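Local coordinates for protein putative glycosyl hydrolase (PDB 3K11) that is a putative glycosyl hydrolase of family 88, probably cleaving glycosidic bonds in carbohydrates, although its substrate is not known, at residues Y103-A115 and A153-V166. Numbering follows the deposited sequence.
Sequences YTDYVQNRFRFLA and AMIKLRLKDESLPV. With EDO (1,2-ethanediol), chain P.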
# COMPACT_ATOMS: atom_id res chain seq x y z
N TYR A 103 -13.15 19.70 35.38
CA TYR A 103 -12.28 18.63 34.92
C TYR A 103 -11.27 18.24 36.00
O TYR A 103 -11.09 17.05 36.29
CB TYR A 103 -11.57 19.01 33.63
CG TYR A 103 -12.46 19.32 32.44
CD1 TYR A 103 -13.61 18.60 32.20
CD2 TYR A 103 -12.11 20.28 31.53
CE1 TYR A 103 -14.40 18.88 31.10
CE2 TYR A 103 -12.88 20.54 30.41
CZ TYR A 103 -14.01 19.83 30.19
OH TYR A 103 -14.79 20.08 29.09
N THR A 104 -10.63 19.22 36.63
CA THR A 104 -9.69 18.90 37.70
C THR A 104 -10.43 18.52 38.99
O THR A 104 -9.91 17.70 39.77
CB THR A 104 -8.65 19.97 37.94
OG1 THR A 104 -9.23 21.25 37.77
CG2 THR A 104 -7.44 19.79 36.98
N ASP A 105 -11.63 19.05 39.21
CA ASP A 105 -12.43 18.63 40.38
C ASP A 105 -12.66 17.12 40.34
O ASP A 105 -12.64 16.44 41.37
CB ASP A 105 -13.80 19.28 40.40
CG ASP A 105 -13.76 20.77 40.76
OD1 ASP A 105 -12.69 21.28 41.16
OD2 ASP A 105 -14.83 21.42 40.61
N TYR A 106 -12.92 16.60 39.14
CA TYR A 106 -13.10 15.17 38.96
C TYR A 106 -11.88 14.38 39.38
O TYR A 106 -11.99 13.37 40.05
CB TYR A 106 -13.41 14.89 37.47
CG TYR A 106 -13.51 13.44 37.11
CD1 TYR A 106 -12.39 12.72 36.71
CD2 TYR A 106 -14.74 12.78 37.11
CE1 TYR A 106 -12.47 11.39 36.36
CE2 TYR A 106 -14.83 11.42 36.75
CZ TYR A 106 -13.67 10.75 36.39
OH TYR A 106 -13.70 9.43 36.04
N VAL A 107 -10.71 14.82 38.94
CA VAL A 107 -9.48 14.12 39.23
C VAL A 107 -9.17 14.23 40.71
O VAL A 107 -8.80 13.26 41.36
CB VAL A 107 -8.30 14.64 38.37
CG1 VAL A 107 -7.07 13.78 38.61
CG2 VAL A 107 -8.68 14.60 36.83
N GLN A 108 -9.30 15.44 41.24
CA GLN A 108 -9.16 15.64 42.69
C GLN A 108 -10.02 14.65 43.47
O GLN A 108 -9.55 13.97 44.38
CB GLN A 108 -9.55 17.08 43.05
CG GLN A 108 -8.54 18.16 42.64
CD GLN A 108 -7.39 18.30 43.61
OE1 GLN A 108 -7.39 17.67 44.66
NE2 GLN A 108 -6.41 19.13 43.27
N ASN A 109 -11.29 14.58 43.10
CA ASN A 109 -12.23 13.75 43.81
C ASN A 109 -11.85 12.28 43.78
O ASN A 109 -11.83 11.62 44.81
CB ASN A 109 -13.61 13.97 43.26
CG ASN A 109 -14.63 13.06 43.88
OD1 ASN A 109 -14.94 12.01 43.33
ND2 ASN A 109 -15.15 13.45 45.04
N ARG A 110 -11.53 11.78 42.59
CA ARG A 110 -11.16 10.35 42.46
C ARG A 110 -9.86 10.02 43.17
O ARG A 110 -9.76 8.99 43.84
CB ARG A 110 -11.11 9.92 40.99
CG ARG A 110 -12.43 10.09 40.21
CD ARG A 110 -13.61 9.58 40.96
NE ARG A 110 -14.82 9.51 40.13
CZ ARG A 110 -15.64 10.53 39.87
NH1 ARG A 110 -15.35 11.76 40.27
NH2 ARG A 110 -16.74 10.32 39.18
N PHE A 111 -8.86 10.88 43.01
CA PHE A 111 -7.58 10.65 43.70
C PHE A 111 -7.69 10.74 45.21
O PHE A 111 -7.09 9.94 45.92
CB PHE A 111 -6.49 11.64 43.21
CG PHE A 111 -5.97 11.37 41.82
CD1 PHE A 111 -6.25 10.20 41.14
CD2 PHE A 111 -5.09 12.28 41.25
CE1 PHE A 111 -5.71 9.96 39.92
CE2 PHE A 111 -4.54 12.02 39.99
CZ PHE A 111 -4.88 10.90 39.34
N ARG A 112 -8.46 11.69 45.71
CA ARG A 112 -8.61 11.81 47.16
C ARG A 112 -9.37 10.58 47.72
O ARG A 112 -9.07 10.13 48.81
CB ARG A 112 -9.32 13.11 47.54
CG ARG A 112 -8.42 14.30 47.31
CD ARG A 112 -9.13 15.61 47.48
NE ARG A 112 -8.20 16.67 47.10
CZ ARG A 112 -7.31 17.22 47.92
NH1 ARG A 112 -7.23 16.87 49.18
NH2 ARG A 112 -6.49 18.15 47.46
N PHE A 113 -10.33 10.06 46.95
CA PHE A 113 -11.11 8.91 47.33
C PHE A 113 -10.19 7.70 47.38
O PHE A 113 -10.21 6.95 48.34
CB PHE A 113 -12.23 8.68 46.31
CG PHE A 113 -12.90 7.32 46.43
CD1 PHE A 113 -13.72 7.05 47.53
CD2 PHE A 113 -12.71 6.35 45.48
CE1 PHE A 113 -14.34 5.81 47.65
CE2 PHE A 113 -13.32 5.11 45.59
CZ PHE A 113 -14.14 4.84 46.68
N LEU A 114 -9.40 7.48 46.35
CA LEU A 114 -8.49 6.33 46.34
C LEU A 114 -7.48 6.43 47.50
O LEU A 114 -7.18 5.42 48.14
CB LEU A 114 -7.77 6.22 45.01
CG LEU A 114 -8.64 5.81 43.81
CD1 LEU A 114 -7.78 5.85 42.54
CD2 LEU A 114 -9.30 4.43 44.01
N ALA A 115 -6.95 7.63 47.74
CA ALA A 115 -6.01 7.86 48.88
C ALA A 115 -6.66 7.56 50.22
O ALA A 115 -6.03 7.00 51.15
CB ALA A 115 -5.48 9.32 48.87
N ALA A 153 -0.19 10.64 36.36
CA ALA A 153 -1.24 11.66 36.62
C ALA A 153 -1.25 12.17 38.06
O ALA A 153 -1.49 13.36 38.30
CB ALA A 153 -2.60 11.11 36.25
N MSE A 154 -1.01 11.27 39.03
CA MSE A 154 -0.98 11.66 40.44
C MSE A 154 0.17 12.60 40.73
O MSE A 154 0.01 13.56 41.45
CB MSE A 154 -0.87 10.43 41.34
CG MSE A 154 -2.17 9.66 41.41
SE MSE A 154 -1.97 8.11 42.58
CE MSE A 154 -3.80 7.52 42.53
N ILE A 155 1.36 12.31 40.16
CA ILE A 155 2.49 13.24 40.26
C ILE A 155 2.15 14.61 39.65
O ILE A 155 2.30 15.65 40.31
CB ILE A 155 3.73 12.67 39.57
CG1 ILE A 155 4.27 11.46 40.36
CG2 ILE A 155 4.83 13.73 39.48
CD1 ILE A 155 5.19 10.50 39.44
N LYS A 156 1.58 14.62 38.45
CA LYS A 156 1.21 15.86 37.80
C LYS A 156 0.30 16.72 38.64
O LYS A 156 0.54 17.92 38.81
CB LYS A 156 0.55 15.58 36.47
CG LYS A 156 1.49 15.10 35.37
CD LYS A 156 0.67 14.61 34.21
CE LYS A 156 1.48 14.28 32.97
NZ LYS A 156 0.63 13.77 31.86
N LEU A 157 -0.73 16.12 39.22
CA LEU A 157 -1.66 16.92 40.02
C LEU A 157 -1.08 17.31 41.38
O LEU A 157 -1.26 18.43 41.83
CB LEU A 157 -3.01 16.23 40.17
CG LEU A 157 -4.15 17.11 40.74
CD1 LEU A 157 -4.35 18.37 39.89
CD2 LEU A 157 -5.46 16.31 40.77
N ARG A 158 -0.35 16.40 42.01
CA ARG A 158 0.21 16.74 43.29
C ARG A 158 1.21 17.88 43.18
O ARG A 158 1.32 18.72 44.09
CB ARG A 158 0.84 15.54 43.98
CG ARG A 158 1.37 15.90 45.36
CD ARG A 158 1.50 14.67 46.23
NE ARG A 158 2.46 15.00 47.28
CZ ARG A 158 2.19 15.78 48.30
NH1 ARG A 158 0.97 16.25 48.51
NH2 ARG A 158 3.16 16.08 49.16
N LEU A 159 1.96 17.94 42.09
CA LEU A 159 2.88 19.06 41.90
C LEU A 159 2.13 20.38 41.71
O LEU A 159 2.71 21.43 41.93
CB LEU A 159 3.83 18.79 40.76
CG LEU A 159 4.90 17.72 41.07
CD1 LEU A 159 5.63 17.31 39.78
CD2 LEU A 159 5.90 18.15 42.14
N LYS A 160 0.86 20.32 41.34
CA LYS A 160 0.02 21.52 41.25
C LYS A 160 -0.74 21.80 42.55
O LYS A 160 -1.22 22.92 42.74
CB LYS A 160 -0.97 21.39 40.11
CG LYS A 160 -0.35 21.31 38.73
CD LYS A 160 -1.42 21.06 37.68
CE LYS A 160 -0.87 21.22 36.23
NZ LYS A 160 -1.90 21.66 35.20
N ASP A 161 -0.80 20.82 43.45
CA ASP A 161 -1.56 20.92 44.69
C ASP A 161 -0.96 20.05 45.80
O ASP A 161 -1.30 18.89 45.95
CB ASP A 161 -2.99 20.48 44.43
CG ASP A 161 -3.87 20.58 45.66
OD1 ASP A 161 -3.40 21.07 46.71
OD2 ASP A 161 -5.04 20.16 45.55
N GLU A 162 -0.14 20.67 46.63
CA GLU A 162 0.52 20.02 47.73
C GLU A 162 -0.47 19.43 48.73
O GLU A 162 -0.08 18.60 49.53
CB GLU A 162 1.45 21.03 48.47
N SER A 163 -1.73 19.84 48.72
CA SER A 163 -2.71 19.26 49.64
C SER A 163 -3.24 17.89 49.17
O SER A 163 -3.94 17.24 49.91
CB SER A 163 -3.88 20.19 49.85
OG SER A 163 -4.79 20.18 48.77
N LEU A 164 -2.91 17.49 47.95
CA LEU A 164 -3.41 16.22 47.39
C LEU A 164 -2.66 15.05 48.05
O LEU A 164 -1.45 14.89 47.84
CB LEU A 164 -3.19 16.21 45.88
CG LEU A 164 -3.78 15.00 45.16
CD1 LEU A 164 -5.31 14.99 45.24
CD2 LEU A 164 -3.29 14.92 43.68
N PRO A 165 -3.35 14.24 48.87
CA PRO A 165 -2.62 13.29 49.70
C PRO A 165 -2.28 11.95 49.02
O PRO A 165 -2.50 10.87 49.59
CB PRO A 165 -3.56 13.13 50.91
CG PRO A 165 -4.88 13.17 50.29
CD PRO A 165 -4.80 14.18 49.16
N VAL A 166 -1.62 12.03 47.86
CA VAL A 166 -1.31 10.86 47.05
C VAL A 166 0.15 10.40 47.12
O VAL A 166 0.56 9.48 46.39
CB VAL A 166 -1.74 11.08 45.58
CG1 VAL A 166 -3.25 11.12 45.44
CG2 VAL A 166 -1.06 12.30 44.96
C1 EDO P . 0.94 24.01 45.41
O1 EDO P . 0.33 23.21 46.40
C2 EDO P . 2.20 23.28 44.97
O2 EDO P . 2.41 23.71 43.64
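D161 OD2 is held by two side chains of helix 101-128: Q108 NE2 donates to its anti lone pair at 2.9 Å, and R112 NH2 adds a salt bridge at 3.1 Å, weak as a hydrogen bond. R112 NH2 also reaches S163 OG at 3.0 Å, close to the guanidinium plane. The R112 chain runs extended to NE, and a quarter turn at its end (chi4 -85°) presents NE and NH2 side-on to Q108 OE1, which fixes the amide with NE2 facing the carboxylate. D161 OD1 accepts from S163 N, which makes the Asx turn, and also from S163 OG, while L164 CA and P165 CD lie over one guanidinium face. A leucine in place of R112 would probably leave D161 without its ionic mate and the Q108 amide freer to turn. Deeper in, M154 CG sits over the middle of the F111 ring, 3.6 Å from its centroid, with V107 CG1 on the opposite face and A153 CB at the edge. L157 brings CD2 to 3.7 Å from V107 CG1, its CG lying anti to the backbone N (chi1 -168°). Y88 of helix 82-98 also meets the F111 ring. The axes of segments 103-115 and 153-160 cross at -109°, and the polar cluster ties helix 101-128 to the turns after helix 148-160, consistent with the helical (alpha/alpha) barrel expected of family 88 glycosyl hydrolases.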